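Local coordinates for protein YCGM (Escherichia coli, PDB 1NR9), which is of unassigned function but belongs to the fumarylacetoacetate hydrolase (FAH) family of metal-binding proteins and holds a magnesium ion in this model, at residues Gly25-Ala29 / Thr163-His169; Glu88-Arg92 / Val172-Ala176. All coordinates share one frame; numbering follows the deposited sequence.

Contact 1 (Gly25-Ala29 / Thr163-His169); sequences GSNYA and TTADMIH
Asn27 meets the backbone of Ile168 and His169 with two oxygens. Its carbonyl O accepts a 2.7 Å bond from Ile168 N, the donor lying 40° out of the carbonyl plane, and its side-chain OD1 accepts from His169 N at 2.8 Å. The second is nearly straight (172° at the hydrogen), in the amide plane on a lone pair. With CG anti to the backbone N (chi1 -171°), the amide extends across toward the backbone of His169, whose ring edge meets OD1 through CD2.

Tyr28 and Met167, a selenomethionine, form a single beta bridge. Tyr28 and Asp166 cross at about a right angle, Tyr28 CD1 lying 3.9 Å from Asp166 CB. The ring brings its CE1 edge to Thr163 O at 3.4 Å, while CE2 lies 3.9 Å from Met167 CG. Ala29 N adds a weak bond to Asp166 O, and Ala29 CB rests on Ile168 CD1.

Farther out, Asn27 ND2 is modelled as bonded to Thr192 O, less certainly because it lies too close to Met167. Leu174 of helix 171-178 packs against both residues. The Asn27 side chain is about 8 Å from the magnesium ion held by Glu72 and Asp103, so this loop-to-loop bridge lies near the FAH-family metal site.

Contact 2 (Glu88-Arg92 / Val172-Ala176); sequences EEHVR and VPLIA
Val91 packs against Val172, Ile175 and Ala176 where two short helices of the FAH-family domain cross. The segment axes approach to 8.9 Å at an angle of 107°, closer to perpendicular than to either parallel or antiparallel. CA atoms come nearest at the pairs Glu88-Ala176 and Val91-Val172, both at 5.9 Å.

The apolar contacts centre on the two methyls of Val91, whose CB points at the facing helix. CG1, anti to the backbone N (chi1 172°), sits between Val172 and Ile175, touching Ile175 CG2 at 3.7 Å. The other branch, CG2, turns to Ala176 and lies 3.8 Å from its CB. Val91 thus spans a full turn of the partner, from Val172 to Ala176, which the bond from Ala176 N to Val172 O also joins. Behind this layer, Ile175 packs on Leu83 and Leu184, while Leu174 points to the far side, onto Pro43 and Met167.

The remaining contacts run along the exposed border and involve charged side chains through van der Waals approach. Arg92 and Val172 lie side by side and point the same way, with Arg92 CG 4.1 Å from Val172 CG1, so it is the aliphatic part of the arginine that touches. Glu88 instead crosses Val172 at about a right angle. Its extended chain carries the carboxylate over the start of the second segment, where OE1 lies 3.7 Å from Val172 CG2 and OE2 lies 3.6 Å from Pro173 CG.

Overall arrangement
From the N terminus, strand 21-24 leads into Gly25-Ala29, the first segment of contact 1. After strand 69-79 comes helix 88-94, which supplies the first half of contact 2. The chain then builds strands 95-102, 130-137, 149-154 and 157-163 before Thr163-His169 closes contact 1 over 133 intervening residues. Helix 171-178 follows at once and closes contact 2 over 79. The segments alternate, so the two closures cross rather than nest. Their centres lie 16 Å apart, and Leu174 joins them: its CD1 is 4.2 Å from His169 CB. Contact 1 ties the loop leaving edge strand 157-163 of the four-stranded sheet to the loop after strand 21-24, and contact 2 packs helix 171-178 on helix 88-94.

Contact 1 (Gly25-Ala29 / Thr163-His169)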
loop_
_atom_site.group_PDB
_atom_site.type_symbol
_atom_site.label_atom_id
_atom_site.label_comp_id
_atom_site.label_asym_id
_atom_site.label_seq_id
_atom_site.Cartn_x
_atom_site.Cartn_y
_atom_site.Cartn_z
ATOM N N GLY A 25 -1.561 4.593 -13.144
ATOM C CA GLY A 25 -2.965 4.544 -13.501
ATOM C C GLY A 25 -3.021 4.149 -14.964
ATOM O O GLY A 25 -2.691 3.013 -15.316
ATOM N N SER A 26 -3.429 5.077 -15.825
ATOM C CA SER A 26 -3.492 4.810 -17.262
ATOM C C SER A 26 -2.153 5.241 -17.832
ATOM O O SER A 26 -1.629 6.288 -17.446
ATOM C CB SER A 26 -4.609 5.628 -17.899
ATOM O OG SER A 26 -5.820 5.437 -17.192
ATOM N N ASN A 27 -1.594 4.447 -18.743
ATOM C CA ASN A 27 -0.292 4.784 -19.323
ATOM C C ASN A 27 -0.148 4.349 -20.778
ATOM O O ASN A 27 0.956 4.278 -21.322
ATOM C CB ASN A 27 0.825 4.168 -18.469
ATOM C CG ASN A 27 2.208 4.651 -18.875
ATOM O OD1 ASN A 27 2.403 5.828 -19.173
ATOM N ND2 ASN A 27 3.177 3.747 -18.873
ATOM N N TYR A 28 -1.275 4.062 -21.412
ATOM C CA TYR A 28 -1.263 3.644 -22.803
ATOM C C TYR A 28 -2.217 4.498 -23.633
ATOM O O TYR A 28 -3.334 4.791 -23.202
ATOM C CB TYR A 28 -1.649 2.172 -22.898
ATOM C CG TYR A 28 -0.507 1.228 -22.626
ATOM C CD1 TYR A 28 0.113 0.537 -23.668
ATOM C CD2 TYR A 28 -0.042 1.013 -21.328
ATOM C CE1 TYR A 28 1.168 -0.349 -23.421
ATOM C CE2 TYR A 28 1.012 0.134 -21.077
ATOM C CZ TYR A 28 1.605 -0.540 -22.130
ATOM O OH TYR A 28 2.628 -1.411 -21.890
ATOM N N ALA A 29 -1.767 4.897 -24.819
ATOM C CA ALA A 29 -2.579 5.724 -25.706
ATOM C C ALA A 29 -3.416 4.875 -26.660
ATOM O O ALA A 29 -4.645 4.838 -26.561
ATOM C CB ALA A 29 -1.681 6.674 -26.495
ATOM N N THR A 163 2.079 -3.085 -27.495
ATOM C CA THR A 163 3.535 -3.110 -27.355
ATOM C C THR A 163 3.962 -2.069 -26.318
ATOM O O THR A 163 3.235 -1.109 -26.034
ATOM C CB THR A 163 4.239 -2.788 -28.697
ATOM O OG1 THR A 163 5.660 -2.856 -28.531
ATOM C CG2 THR A 163 3.874 -1.397 -29.166
ATOM N N THR A 164 5.144 -2.255 -25.756
ATOM C CA THR A 164 5.640 -1.334 -24.753
ATOM C C THR A 164 5.895 0.058 -25.320
ATOM O O THR A 164 5.965 1.042 -24.583
ATOM C CB THR A 164 6.913 -1.871 -24.159
ATOM O OG1 THR A 164 6.698 -3.234 -23.791
ATOM C CG2 THR A 164 7.295 -1.078 -22.936
ATOM N N ALA A 165 6.030 0.140 -26.636
ATOM C CA ALA A 165 6.267 1.420 -27.278
ATOM C C ALA A 165 5.057 2.362 -27.148
ATOM O O ALA A 165 5.191 3.573 -27.318
ATOM C CB ALA A 165 6.610 1.196 -28.744
ATOM N N ASP A 166 3.883 1.814 -26.841
ATOM C CA ASP A 166 2.678 2.638 -26.710
ATOM C C ASP A 166 2.479 3.243 -25.320
ATOM O O ASP A 166 1.415 3.790 -25.016
ATOM C CB ASP A 166 1.426 1.833 -27.078
ATOM C CG ASP A 166 1.445 1.338 -28.509
ATOM O OD1 ASP A 166 1.760 2.140 -29.414
ATOM O OD2 ASP A 166 1.132 0.146 -28.726
HETATM N N MSE A 167 3.495 3.134 -24.471
HETATM C CA MSE A 167 3.432 3.683 -23.121
HETATM C C MSE A 167 3.547 5.203 -23.198
HETATM O O MSE A 167 4.345 5.718 -23.981
HETATM C CB MSE A 167 4.600 3.153 -22.304
HETATM C CG MSE A 167 4.239 2.291 -21.121
HETATM SE SE MSE A 167 5.866 1.670 -20.266
HETATM C CE MSE A 167 5.780 2.638 -18.611
ATOM N N ILE A 168 2.768 5.923 -22.397
ATOM C CA ILE A 168 2.859 7.382 -22.409
ATOM C C ILE A 168 4.160 7.788 -21.715
ATOM O O ILE A 168 5.006 8.469 -22.310
ATOM C CB ILE A 168 1.683 8.031 -21.675
ATOM C CG1 ILE A 168 0.375 7.570 -22.303
ATOM C CG2 ILE A 168 1.802 9.545 -21.739
ATOM C CD1 ILE A 168 0.352 7.724 -23.801
ATOM N N HIS A 169 4.304 7.372 -20.455
ATOM C CA HIS A 169 5.513 7.632 -19.670
ATOM C C HIS A 169 6.333 6.349 -19.785
ATOM O O HIS A 169 5.893 5.284 -19.366
ATOM C CB HIS A 169 5.152 7.890 -18.214
ATOM C CG HIS A 169 4.127 8.963 -18.038
ATOM N ND1 HIS A 169 4.456 10.299 -17.950
ATOM C CD2 HIS A 169 2.774 8.903 -17.994
ATOM C CE1 HIS A 169 3.348 11.015 -17.861
ATOM N NE2 HIS A 169 2.314 10.193 -17.885
#

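Contact 2 (Glu88-Arg92 / Val172-Ala176)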
loop_
_atom_site.group_PDB
_atom_site.type_symbol
_atom_site.label_atom_id
_atom_site.label_comp_id
_atom_site.label_asym_id
_atom_site.label_seq_id
_atom_site.Cartn_x
_atom_site.Cartn_y
_atom_site.Cartn_z
ATOM N N GLU A 88 17.471 9.100 -13.796
ATOM C CA GLU A 88 17.293 8.006 -14.729
ATOM C C GLU A 88 18.503 7.099 -14.784
ATOM O O GLU A 88 18.350 5.896 -14.991
ATOM C CB GLU A 88 16.973 8.533 -16.115
ATOM C CG GLU A 88 15.799 9.479 -16.119
ATOM C CD GLU A 88 15.152 9.585 -17.485
ATOM O OE1 GLU A 88 15.833 9.269 -18.498
ATOM O OE2 GLU A 88 13.966 9.994 -17.545
ATOM N N GLU A 89 19.703 7.649 -14.591
ATOM C CA GLU A 89 20.896 6.803 -14.632
ATOM C C GLU A 89 20.822 5.773 -13.512
ATOM O O GLU A 89 21.245 4.628 -13.676
ATOM C CB GLU A 89 22.184 7.611 -14.472
ATOM C CG GLU A 89 23.424 6.747 -14.722
ATOM C CD GLU A 89 24.718 7.370 -14.227
ATOM O OE1 GLU A 89 25.003 8.531 -14.592
ATOM O OE2 GLU A 89 25.455 6.689 -13.480
ATOM N N HIS A 90 20.288 6.197 -12.370
ATOM C CA HIS A 90 20.133 5.324 -11.214
ATOM C C HIS A 90 19.089 4.254 -11.516
ATOM O O HIS A 90 19.330 3.063 -11.309
ATOM C CB HIS A 90 19.724 6.155 -9.998
ATOM C CG HIS A 90 20.817 7.037 -9.476
ATOM N ND1 HIS A 90 20.569 8.194 -8.767
ATOM C CD2 HIS A 90 22.165 6.914 -9.536
ATOM C CE1 HIS A 90 21.716 8.745 -8.414
ATOM N NE2 HIS A 90 22.700 7.988 -8.867
ATOM N N VAL A 91 17.932 4.686 -12.013
ATOM C CA VAL A 91 16.868 3.760 -12.365
ATOM C C VAL A 91 17.488 2.682 -13.234
ATOM O O VAL A 91 17.514 1.509 -12.848
ATOM C CB VAL A 91 15.727 4.458 -13.164
ATOM C CG1 VAL A 91 14.725 3.413 -13.677
ATOM C CG2 VAL A 91 15.007 5.476 -12.272
ATOM N N ARG A 92 17.999 3.096 -14.398
ATOM C CA ARG A 92 18.634 2.188 -15.350
ATOM C C ARG A 92 19.451 1.125 -14.629
ATOM O O ARG A 92 19.117 -0.061 -14.668
ATOM C CB ARG A 92 19.542 2.966 -16.311
ATOM C CG ARG A 92 18.822 3.617 -17.486
ATOM C CD ARG A 92 19.697 4.672 -18.164
ATOM N NE ARG A 92 20.966 4.132 -18.646
ATOM C CZ ARG A 92 21.087 3.316 -19.690
ATOM N NH1 ARG A 92 20.008 2.945 -20.368
ATOM N NH2 ARG A 92 22.289 2.875 -20.060
ATOM N N VAL A 172 11.934 3.852 -17.573
ATOM C CA VAL A 172 12.832 4.515 -16.627
ATOM C C VAL A 172 12.312 5.887 -16.157
ATOM O O VAL A 172 12.532 6.271 -15.009
ATOM C CB VAL A 172 14.287 4.673 -17.169
ATOM C CG1 VAL A 172 14.742 3.398 -17.854
ATOM C CG2 VAL A 172 14.386 5.863 -18.077
ATOM N N PRO A 173 11.616 6.643 -17.026
ATOM C CA PRO A 173 11.129 7.944 -16.548
ATOM C C PRO A 173 10.081 7.761 -15.452
ATOM O O PRO A 173 10.133 8.414 -14.407
ATOM C CB PRO A 173 10.524 8.583 -17.805
ATOM C CG PRO A 173 11.286 7.950 -18.918
ATOM C CD PRO A 173 11.386 6.503 -18.474
ATOM N N LEU A 174 9.123 6.872 -15.713
ATOM C CA LEU A 174 8.048 6.597 -14.766
ATOM C C LEU A 174 8.626 6.187 -13.415
ATOM O O LEU A 174 8.274 6.768 -12.388
ATOM C CB LEU A 174 7.130 5.498 -15.315
ATOM C CG LEU A 174 5.853 5.134 -14.546
ATOM C CD1 LEU A 174 4.980 6.371 -14.336
ATOM C CD2 LEU A 174 5.095 4.069 -15.324
ATOM N N ILE A 175 9.516 5.193 -13.416
ATOM C CA ILE A 175 10.138 4.741 -12.171
ATOM C C ILE A 175 10.832 5.910 -11.486
ATOM O O ILE A 175 10.736 6.074 -10.270
ATOM C CB ILE A 175 11.166 3.617 -12.421
ATOM C CG1 ILE A 175 10.429 2.328 -12.784
ATOM C CG2 ILE A 175 12.038 3.401 -11.191
ATOM C CD1 ILE A 175 11.348 1.161 -13.106
ATOM N N ALA A 176 11.535 6.719 -12.268
ATOM C CA ALA A 176 12.221 7.878 -11.720
ATOM C C ALA A 176 11.188 8.778 -11.058
ATOM O O ALA A 176 11.406 9.252 -9.957
ATOM C CB ALA A 176 12.948 8.632 -12.823
#